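Local coordinates for N5-carboxyaminoimidazole ribonucleotide synthetase (Bacillus anthracis, PDB 3QFF), which probably catalyses the ATP-dependent carboxylation of aminoimidazole ribonucleotide to its N5-carboxy form with bicarbonate, a step of purine biosynthesis, and belongs to the ATP-grasp family, at residues Tyr99-Ser104 / Arg300-Leu305; Asn112-Lys117 / Tyr130-Asn135; Ala215-Ile218 / Ile223-Glu226. All blocks are in the same frame, centred on the assembly; numbering follows the deposited sequence.

Contact 1: residues Tyr99-Ser104 / Arg300-Leu305; sequences YLPQGS and RAICNL
Pro101 and Ile302 bring the two backbones closest, their CA atoms 6.1 Å apart, where a type I beta turn running from Leu100 to Gly103 meets the C-terminal end of helix 294-303. That helix finishes in a Schellman motif: Leu305 N bonds to Arg300 O, Asn304 N makes a weak bond to Ala301 O, and Asn304 takes the positive phi of the C-prime position. The turn follows helix 88-97 in the preATP-grasp domain, so the contact joins this domain to a helix nearly 200 residues further along the chain. Its direct part is small, 148 Å² in all, and made of van der Waals contacts, the closest to a carbonyl oxygen. The ring of Pro101 lies against the last turn of the helix, its CG 3.9 Å from Ile302 CB and 3.6 Å from Ile302 O. Because chi1 of Ile302 is 66°, CG1 stands between the backbone N and the carbonyl carbon while CG2 lies anti to that carbon; this places CG2 4.2 Å from Gln102 CG. The polar end of Gln102 turns to another partner, OE1 being hydrogen-bonded to Thr80 OG1 on strand 78-81, and that strand also packs against Tyr99, Pro101 and Ile302. Tyr99 has Pro101 CD over the centre of one ring face, 3.8 Å above the plane, and Arg9 makes a cation-pi contact with the ring. Polar linkage across the contact runs through a water lying in the Tyr99 ring plane at its edge: this water is 2.6 Å from Tyr99 OH and donates to Ile302 O at 2.8 Å.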
loop_
_atom_site.group_PDB
_atom_site.type_symbol
_atom_site.label_atom_id
_atom_site.label_comp_id
_atom_site.label_asym_id
_atom_site.label_seq_id
_atom_site.Cartn_x
_atom_site.Cartn_y
_atom_site.Cartn_z
ATOM N N TYR A 99 -24.601 8.903 5.290
ATOM C CA TYR A 99 -23.934 8.140 6.328
ATOM C C TYR A 99 -22.544 8.725 6.604
ATOM O O TYR A 99 -21.595 8.477 5.857
ATOM C CB TYR A 99 -23.883 6.640 5.982
ATOM C CG TYR A 99 -23.284 5.824 7.099
ATOM C CD1 TYR A 99 -23.780 5.920 8.405
ATOM C CD2 TYR A 99 -22.216 4.965 6.861
ATOM C CE1 TYR A 99 -23.208 5.188 9.445
ATOM C CE2 TYR A 99 -21.648 4.223 7.885
ATOM C CZ TYR A 99 -22.147 4.335 9.174
ATOM O OH TYR A 99 -21.566 3.608 10.185
ATOM N N LEU A 100 -22.464 9.526 7.672
ATOM C CA LEU A 100 -21.236 10.191 8.123
ATOM C C LEU A 100 -20.931 9.733 9.564
ATOM O O LEU A 100 -21.222 10.465 10.521
ATOM C CB LEU A 100 -21.410 11.721 8.087
ATOM C CG LEU A 100 -20.163 12.580 8.340
ATOM C CD1 LEU A 100 -19.441 12.849 7.030
ATOM C CD2 LEU A 100 -20.536 13.905 9.047
ATOM N N PRO A 101 -20.348 8.525 9.721
ATOM C CA PRO A 101 -20.089 7.921 11.034
ATOM C C PRO A 101 -19.173 8.752 11.938
ATOM O O PRO A 101 -19.250 8.611 13.153
ATOM C CB PRO A 101 -19.405 6.582 10.687
ATOM C CG PRO A 101 -18.909 6.730 9.295
ATOM C CD PRO A 101 -19.921 7.637 8.626
ATOM N N GLN A 102 -18.323 9.603 11.352
ATOM C CA GLN A 102 -17.459 10.496 12.137
ATOM C C GLN A 102 -18.245 11.533 12.934
ATOM O O GLN A 102 -17.793 11.980 13.999
ATOM C CB GLN A 102 -16.443 11.210 11.249
ATOM C CG GLN A 102 -15.265 10.333 10.849
ATOM C CD GLN A 102 -14.546 10.881 9.658
ATOM O OE1 GLN A 102 -15.065 10.842 8.531
ATOM N NE2 GLN A 102 -13.357 11.431 9.886
ATOM N N GLY A 103 -19.408 11.917 12.405
ATOM C CA GLY A 103 -20.256 12.921 13.038
ATOM C C GLY A 103 -19.690 14.317 12.829
ATOM O O GLY A 103 -18.676 14.491 12.138
ATOM N N SER A 104 -20.324 15.308 13.439
ATOM C CA SER A 104 -19.906 16.707 13.285
ATOM C C SER A 104 -19.390 17.328 14.587
ATOM O O SER A 104 -18.791 18.404 14.560
ATOM C CB SER A 104 -21.067 17.557 12.758
ATOM O OG SER A 104 -22.169 17.483 13.648
ATOM N N ARG A 300 -11.059 1.219 7.580
ATOM C CA ARG A 300 -11.637 0.163 8.431
ATOM C C ARG A 300 -12.515 0.747 9.523
ATOM O O ARG A 300 -13.571 0.205 9.800
ATOM C CB ARG A 300 -10.556 -0.704 9.080
ATOM C CG ARG A 300 -9.766 -1.545 8.101
ATOM C CD ARG A 300 -8.459 -2.070 8.740
ATOM N NE ARG A 300 -7.868 -3.143 7.941
ATOM C CZ ARG A 300 -7.117 -2.972 6.847
ATOM N NH1 ARG A 300 -6.841 -1.758 6.392
ATOM N NH2 ARG A 300 -6.639 -4.033 6.190
ATOM N N ALA A 301 -12.065 1.841 10.140
ATOM C CA ALA A 301 -12.785 2.490 11.231
ATOM C C ALA A 301 -14.169 3.003 10.815
ATOM O O ALA A 301 -15.163 2.773 11.521
ATOM C CB ALA A 301 -11.952 3.651 11.841
ATOM N N ILE A 302 -14.231 3.707 9.688
ATOM C CA ILE A 302 -15.500 4.284 9.251
ATOM C C ILE A 302 -16.445 3.229 8.651
ATOM O O ILE A 302 -17.665 3.386 8.705
ATOM C CB ILE A 302 -15.317 5.481 8.286
ATOM C CG1 ILE A 302 -14.706 5.023 6.960
ATOM C CG2 ILE A 302 -14.500 6.615 8.977
ATOM C CD1 ILE A 302 -14.739 6.077 5.857
ATOM N N CYS A 303 -15.873 2.178 8.068
ATOM C CA CYS A 303 -16.659 1.097 7.484
ATOM C C CYS A 303 -17.025 0.046 8.532
ATOM O O CYS A 303 -17.784 -0.884 8.241
ATOM C CB CYS A 303 -15.908 0.425 6.323
ATOM S SG CYS A 303 -15.667 1.463 4.860
ATOM N N ASN A 304 -16.483 0.203 9.745
ATOM C CA ASN A 304 -16.712 -0.722 10.861
ATOM C C ASN A 304 -16.209 -2.140 10.565
ATOM O O ASN A 304 -16.873 -3.135 10.850
ATOM C CB ASN A 304 -18.193 -0.706 11.296
ATOM C CG ASN A 304 -18.403 -1.225 12.716
ATOM O OD1 ASN A 304 -17.485 -1.209 13.543
ATOM N ND2 ASN A 304 -19.626 -1.686 13.007
ATOM N N LEU A 305 -15.029 -2.227 9.962
ATOM C CA LEU A 305 -14.322 -3.501 9.845
ATOM C C LEU A 305 -13.403 -3.654 11.054
ATOM O O LEU A 305 -13.109 -2.666 11.747
ATOM C CB LEU A 305 -13.501 -3.537 8.554
ATOM C CG LEU A 305 -14.207 -3.108 7.263
ATOM C CD1 LEU A 305 -13.204 -3.077 6.132
ATOM C CD2 LEU A 305 -15.386 -4.050 6.926
HETATM O O HOH W 1 -19.856 1.794 9.296
#

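Contact 2: residues Asn112-Lys117 / Tyr130-Asn135; sequences NRFTEK and YRLVQN. With ADP (adenosine-5'-diphosphate), chain C.
Phe114, near the start of helix 113-122, meets Tyr130 and Leu132 of strand 130-133, whose axis runs at 146° to that of the helix segment. The tight part is apolar. With CG anti to the backbone N, the Phe114 ring is directed at the strand, where Leu132 CD1 covers one face, a CH-pi contact 4.1 Å from the centroid, while Leu132 CB comes within 3.6 Å of Phe114 CE1. The Phe114 and Tyr130 rings are inclined at 69°, with Phe114 CE1 3.8 Å from Tyr130 CE2. Tyr130 also carries Lys117 on one face: Lys117 CB lies 3.9 Å from the ring centroid, and the aliphatic chain slides past the ring until NZ reaches a salt bridge with Glu188. Tyr130 OH is hydrogen-bonded to Glu121 and Asn118.

On the looser side, past Leu132, the exposed Gln134 and Asn135 reach no residue of 112-117. Arg113 extends away from the strand, its NH1 bonded to ADP O2B at 2.7 Å and 166°, and its NH2 salt-bridged to Glu274. The helix presents a hydrophobic side to the strand and a cation to the diphosphate; Arg113, its charge shared with Glu274, probably offsets part of the negative charge on the ADP phosphates.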
loop_
_atom_site.group_PDB
_atom_site.type_symbol
_atom_site.label_atom_id
_atom_site.label_comp_id
_atom_site.label_asym_id
_atom_site.label_seq_id
_atom_site.Cartn_x
_atom_site.Cartn_y
_atom_site.Cartn_z
ATOM N N ASN A 112 -11.771 25.365 16.398
ATOM C CA ASN A 112 -11.555 26.598 17.138
ATOM C C ASN A 112 -10.603 26.300 18.292
ATOM O O ASN A 112 -10.915 25.452 19.133
ATOM C CB ASN A 112 -12.907 27.133 17.662
ATOM C CG ASN A 112 -12.772 28.443 18.441
ATOM O OD1 ASN A 112 -12.076 28.510 19.449
ATOM N ND2 ASN A 112 -13.469 29.490 17.975
ATOM N N ARG A 113 -9.455 26.983 18.317
ATOM C CA ARG A 113 -8.388 26.713 19.306
ATOM C C ARG A 113 -8.871 26.826 20.744
ATOM O O ARG A 113 -8.452 26.062 21.615
ATOM C CB ARG A 113 -7.200 27.664 19.121
ATOM C CG ARG A 113 -6.440 27.489 17.815
ATOM C CD ARG A 113 -5.093 28.212 17.892
ATOM N NE ARG A 113 -4.437 28.249 16.587
ATOM C CZ ARG A 113 -3.604 27.310 16.143
ATOM N NH1 ARG A 113 -3.060 27.433 14.937
ATOM N NH2 ARG A 113 -3.316 26.254 16.902
ATOM N N PHE A 114 -9.750 27.788 20.995
ATOM C CA PHE A 114 -10.315 27.952 22.336
ATOM C C PHE A 114 -11.265 26.813 22.693
ATOM O O PHE A 114 -11.116 26.188 23.738
ATOM C CB PHE A 114 -11.003 29.320 22.491
ATOM C CG PHE A 114 -11.500 29.581 23.880
ATOM C CD1 PHE A 114 -10.622 29.999 24.876
ATOM C CD2 PHE A 114 -12.831 29.371 24.204
ATOM C CE1 PHE A 114 -11.077 30.236 26.171
ATOM C CE2 PHE A 114 -13.293 29.601 25.504
ATOM C CZ PHE A 114 -12.405 30.026 26.487
ATOM N N THR A 115 -12.236 26.535 21.825
ATOM C CA THR A 115 -13.138 25.394 22.024
ATOM C C THR A 115 -12.340 24.100 22.217
ATOM O O THR A 115 -12.671 23.274 23.081
ATOM C CB THR A 115 -14.130 25.255 20.851
ATOM O OG1 THR A 115 -14.743 26.523 20.625
ATOM C CG2 THR A 115 -15.223 24.262 21.172
ATOM N N GLU A 116 -11.278 23.962 21.427
ATOM C CA GLU A 116 -10.432 22.774 21.425
ATOM C C GLU A 116 -9.763 22.570 22.788
ATOM O O GLU A 116 -9.861 21.487 23.358
ATOM C CB GLU A 116 -9.384 22.871 20.306
ATOM C CG GLU A 116 -8.436 21.687 20.144
ATOM C CD GLU A 116 -7.519 21.857 18.942
ATOM O OE1 GLU A 116 -6.825 22.898 18.843
ATOM O OE2 GLU A 116 -7.500 20.966 18.069
ATOM N N LYS A 117 -9.106 23.609 23.304
ATOM C CA LYS A 117 -8.476 23.539 24.628
ATOM C C LYS A 117 -9.464 23.254 25.765
ATOM O O LYS A 117 -9.166 22.438 26.658
ATOM C CB LYS A 117 -7.610 24.772 24.893
ATOM C CG LYS A 117 -6.251 24.631 24.213
ATOM C CD LYS A 117 -5.315 25.774 24.514
ATOM C CE LYS A 117 -3.860 25.322 24.409
ATOM N NZ LYS A 117 -3.556 24.669 23.087
ATOM N N TYR A 130 -3.880 29.272 29.220
ATOM C CA TYR A 130 -4.323 30.051 28.070
ATOM C C TYR A 130 -5.461 30.986 28.452
ATOM O O TYR A 130 -6.171 30.739 29.433
ATOM C CB TYR A 130 -4.758 29.114 26.927
ATOM C CG TYR A 130 -5.971 28.255 27.268
ATOM C CD1 TYR A 130 -5.845 27.117 28.061
ATOM C CD2 TYR A 130 -7.251 28.599 26.812
ATOM C CE1 TYR A 130 -6.959 26.329 28.390
ATOM C CE2 TYR A 130 -8.365 27.820 27.138
ATOM C CZ TYR A 130 -8.211 26.693 27.925
ATOM O OH TYR A 130 -9.314 25.928 28.257
ATOM N N ARG A 131 -5.615 32.057 27.667
ATOM C CA ARG A 131 -6.706 33.023 27.828
ATOM C C ARG A 131 -7.294 33.408 26.481
ATOM O O ARG A 131 -6.562 33.665 25.514
ATOM C CB ARG A 131 -6.220 34.311 28.513
ATOM C CG ARG A 131 -5.681 34.158 29.921
ATOM C CD ARG A 131 -6.745 33.759 30.934
ATOM N NE ARG A 131 -6.178 33.717 32.282
ATOM C CZ ARG A 131 -5.696 32.631 32.880
ATOM N NH1 ARG A 131 -5.709 31.447 32.270
ATOM N NH2 ARG A 131 -5.203 32.737 34.107
ATOM N N LEU A 132 -8.622 33.478 26.429
ATOM C CA LEU A 132 -9.311 33.961 25.235
ATOM C C LEU A 132 -9.058 35.460 25.076
ATOM O O LEU A 132 -9.125 36.203 26.056
ATOM C CB LEU A 132 -10.816 33.696 25.346
ATOM C CG LEU A 132 -11.676 34.092 24.156
ATOM C CD1 LEU A 132 -11.378 33.182 22.952
ATOM C CD2 LEU A 132 -13.171 34.082 24.540
ATOM N N VAL A 133 -8.761 35.892 23.847
ATOM C CA VAL A 133 -8.544 37.310 23.555
ATOM C C VAL A 133 -9.466 37.761 22.421
ATOM O O VAL A 133 -9.286 37.387 21.247
ATOM C CB VAL A 133 -7.051 37.629 23.235
ATOM C CG1 VAL A 133 -6.876 39.084 22.758
ATOM C CG2 VAL A 133 -6.179 37.363 24.460
ATOM N N GLN A 134 -10.475 38.541 22.791
ATOM C CA GLN A 134 -11.464 39.030 21.832
ATOM C C GLN A 134 -11.329 40.545 21.592
ATOM O O GLN A 134 -11.895 41.080 20.645
ATOM C CB GLN A 134 -12.888 38.663 22.291
ATOM C CG GLN A 134 -13.186 37.162 22.239
ATOM C CD GLN A 134 -14.642 36.811 22.584
ATOM O OE1 GLN A 134 -15.204 37.325 23.549
ATOM N NE2 GLN A 134 -15.244 35.915 21.794
ATOM N N ASN A 135 -10.598 41.224 22.462
ATOM C CA ASN A 135 -10.287 42.644 22.268
ATOM C C ASN A 135 -8.972 43.039 22.917
ATOM O O ASN A 135 -8.305 42.205 23.541
ATOM C CB ASN A 135 -11.429 43.547 22.755
ATOM C CG ASN A 135 -11.779 43.330 24.207
ATOM O OD1 ASN A 135 -10.933 42.969 25.032
ATOM N ND2 ASN A 135 -13.040 43.590 24.543
HETATM P PB ADP C . -0.218 25.585 13.787
HETATM O O1B ADP C . 0.048 26.683 12.783
HETATM O O2B ADP C . -1.692 25.299 13.972
HETATM O O3B ADP C . 0.640 24.361 13.574
HETATM P PA ADP C . 0.689 25.462 16.556
HETATM O O1A ADP C . 0.934 23.993 16.279
HETATM O O2A ADP C . -0.237 25.881 17.675
HETATM O O3A ADP C . 0.247 26.237 15.201
HETATM O "O5'" ADP C . 2.110 26.138 16.886
HETATM C "C5'" ADP C . 3.119 26.203 15.880
HETATM C "C4'" ADP C . 4.484 26.023 16.524
HETATM O "O4'" ADP C . 4.681 27.043 17.506
HETATM C "C3'" ADP C . 4.601 24.691 17.250
HETATM O "O3'" ADP C . 5.228 23.706 16.423
HETATM C "C2'" ADP C . 5.424 25.008 18.482
HETATM O "O2'" ADP C . 6.804 24.730 18.230
HETATM C "C1'" ADP C . 5.257 26.504 18.700
HETATM N N9 ADP C . 4.359 26.755 19.861
HETATM C C8 ADP C . 3.019 26.915 19.807
HETATM N N7 ADP C . 2.498 27.130 21.041
HETATM C C5 ADP C . 3.515 27.114 21.918
HETATM C C6 ADP C . 3.661 27.276 23.387
HETATM N N6 ADP C . 2.586 27.507 24.181
HETATM N N1 ADP C . 4.912 27.185 23.904
HETATM C C2 ADP C . 5.992 26.955 23.133
HETATM N N3 ADP C . 5.928 26.799 21.799
HETATM C C4 ADP C . 4.742 26.869 21.140
#

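Contact 3: residues Ala215-Ile218 / Ile223-Glu226; sequences AENI and ILHE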
loop_
_atom_site.group_PDB
_atom_site.type_symbol
_atom_site.label_atom_id
_atom_site.label_comp_id
_atom_site.label_asym_id
_atom_site.label_seq_id
_atom_site.Cartn_x
_atom_site.Cartn_y
_atom_site.Cartn_z
ATOM N N ALA A 215 5.411 9.417 17.668
ATOM C CA ALA A 215 6.355 9.974 16.703
ATOM C C ALA A 215 6.906 11.288 17.240
ATOM O O ALA A 215 6.159 12.098 17.783
ATOM C CB ALA A 215 5.674 10.218 15.371
ATOM N N GLU A 216 8.213 11.481 17.087
ATOM C CA GLU A 216 8.849 12.769 17.382
ATOM C C GLU A 216 8.829 13.613 16.110
ATOM O O GLU A 216 9.324 13.175 15.061
ATOM C CB GLU A 216 10.278 12.552 17.898
ATOM C CG GLU A 216 11.214 13.770 17.776
ATOM C CD GLU A 216 12.672 13.435 18.134
ATOM O OE1 GLU A 216 12.974 12.260 18.415
ATOM O OE2 GLU A 216 13.519 14.353 18.128
ATOM N N ASN A 217 8.268 14.820 16.204
ATOM C CA ASN A 217 8.092 15.678 15.039
ATOM C C ASN A 217 8.977 16.908 15.029
ATOM O O ASN A 217 9.036 17.643 16.021
ATOM C CB ASN A 217 6.631 16.103 14.925
ATOM C CG ASN A 217 5.718 14.926 14.795
ATOM O OD1 ASN A 217 6.033 13.968 14.094
ATOM N ND2 ASN A 217 4.591 14.966 15.494
ATOM N N ILE A 218 9.637 17.128 13.895
ATOM C CA ILE A 218 10.500 18.290 13.714
ATOM C C ILE A 218 9.864 19.260 12.716
ATOM O O ILE A 218 9.676 18.925 11.535
ATOM C CB ILE A 218 11.973 17.868 13.343
ATOM C CG1 ILE A 218 12.528 16.921 14.423
ATOM C CG2 ILE A 218 12.872 19.116 13.153
ATOM C CD1 ILE A 218 14.003 16.512 14.283
ATOM N N ILE A 223 6.060 24.288 9.355
ATOM C CA ILE A 223 5.683 23.169 8.489
ATOM C C ILE A 223 6.448 21.951 8.977
ATOM O O ILE A 223 7.616 22.065 9.377
ATOM C CB ILE A 223 6.005 23.446 6.999
ATOM C CG1 ILE A 223 5.260 24.693 6.516
ATOM C CG2 ILE A 223 5.608 22.240 6.105
ATOM C CD1 ILE A 223 5.724 25.188 5.176
ATOM N N LEU A 224 5.793 20.790 8.966
ATOM C CA LEU A 224 6.475 19.556 9.348
ATOM C C LEU A 224 7.631 19.244 8.399
ATOM O O LEU A 224 7.486 19.313 7.179
ATOM C CB LEU A 224 5.495 18.372 9.432
ATOM C CG LEU A 224 6.040 17.019 9.905
ATOM C CD1 LEU A 224 6.611 17.097 11.334
ATOM C CD2 LEU A 224 4.946 15.936 9.823
ATOM N N HIS A 225 8.775 18.913 8.984
ATOM C CA HIS A 225 9.972 18.554 8.229
ATOM C C HIS A 225 10.172 17.037 8.309
ATOM O O HIS A 225 10.127 16.357 7.284
ATOM C CB HIS A 225 11.198 19.318 8.769
ATOM C CG HIS A 225 12.518 18.816 8.260
ATOM N ND1 HIS A 225 12.771 18.594 6.923
ATOM C CD2 HIS A 225 13.667 18.517 8.913
ATOM C CE1 HIS A 225 14.009 18.153 6.777
ATOM N NE2 HIS A 225 14.576 18.102 7.969
ATOM N N GLU A 226 10.370 16.535 9.530
ATOM C CA GLU A 226 10.615 15.121 9.811
ATOM C C GLU A 226 9.731 14.566 10.934
ATOM O O GLU A 226 9.437 15.275 11.907
ATOM C CB GLU A 226 12.076 14.896 10.195
ATOM C CG GLU A 226 13.029 14.942 9.009
ATOM C CD GLU A 226 14.497 14.891 9.406
ATOM O OE1 GLU A 226 14.841 15.317 10.539
ATOM O OE2 GLU A 226 15.308 14.432 8.572
#
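A classic beta bulge interrupts the hairpin formed by strands 209-220 and 223-229 in the ATP-grasp domain: His225 and Glu226 together face the single residue Ile218. Three backbone bonds define it. Ile218 N donates to Glu226 O at 2.7 Å, almost straight at 176°. In return, Ile218 O accepts two donors, His225 N at 2.7 Å, close to the line of the carbonyl bond, and Glu226 N at 3.2 Å, in the carbonyl plane on a lone pair. The local axes of the two strand segments diverge at 118°, well short of antiparallel, as the irregularity would suggest. Glu226 O receives a further contact from Asn217 CA, 3.4 Å away.

The side chains of Ile218 and Glu226 rise on the same face of the sheet and run alongside each other, Ile218 CD1 reaching 4.0 Å from Glu226 OE1. Glu226 CG also lies over one face of the neighbouring His225 ring, and the ring of Trp378 meets that of His225 with the planes steeply inclined. Leu224 contributes a methyl: with CG anti to the backbone N (chi1 -176°), CD1 comes 3.7 Å from Asn217 CB. The amide of Asn217 is held at both ends, ND2 by Ser198 OG and OD1 by Ser227 OG, and Glu216 is salt-bridged to Lys195 and Arg232. With two N-H groups converging on one carbonyl, Ile218 O is probably more strongly polarised than an ordinary strand oxygen, and the double grip holds the bulge in place in a largely buried contact.

The three contacts are spread over the chain and none touches another. Contact 2 makes the direct link to the nucleotide, through Arg113, one of the 15 residues of the ADP pocket. Contact 3 approaches it from the large antiparallel sheet, the Asn217 side chain lying about 8 Å from ADP; the centres of contacts 2 and 3 are 25 Å apart, their nearest atoms about 11 Å. Contact 1 lies on the opposite side of the chain's centre from contact 3, 28 Å between centres. In sequence, contact 1 spans both others, because its segments 99-104 and 300-305 bracket the stretch containing them, whereas contact 2 closes before contact 3 begins.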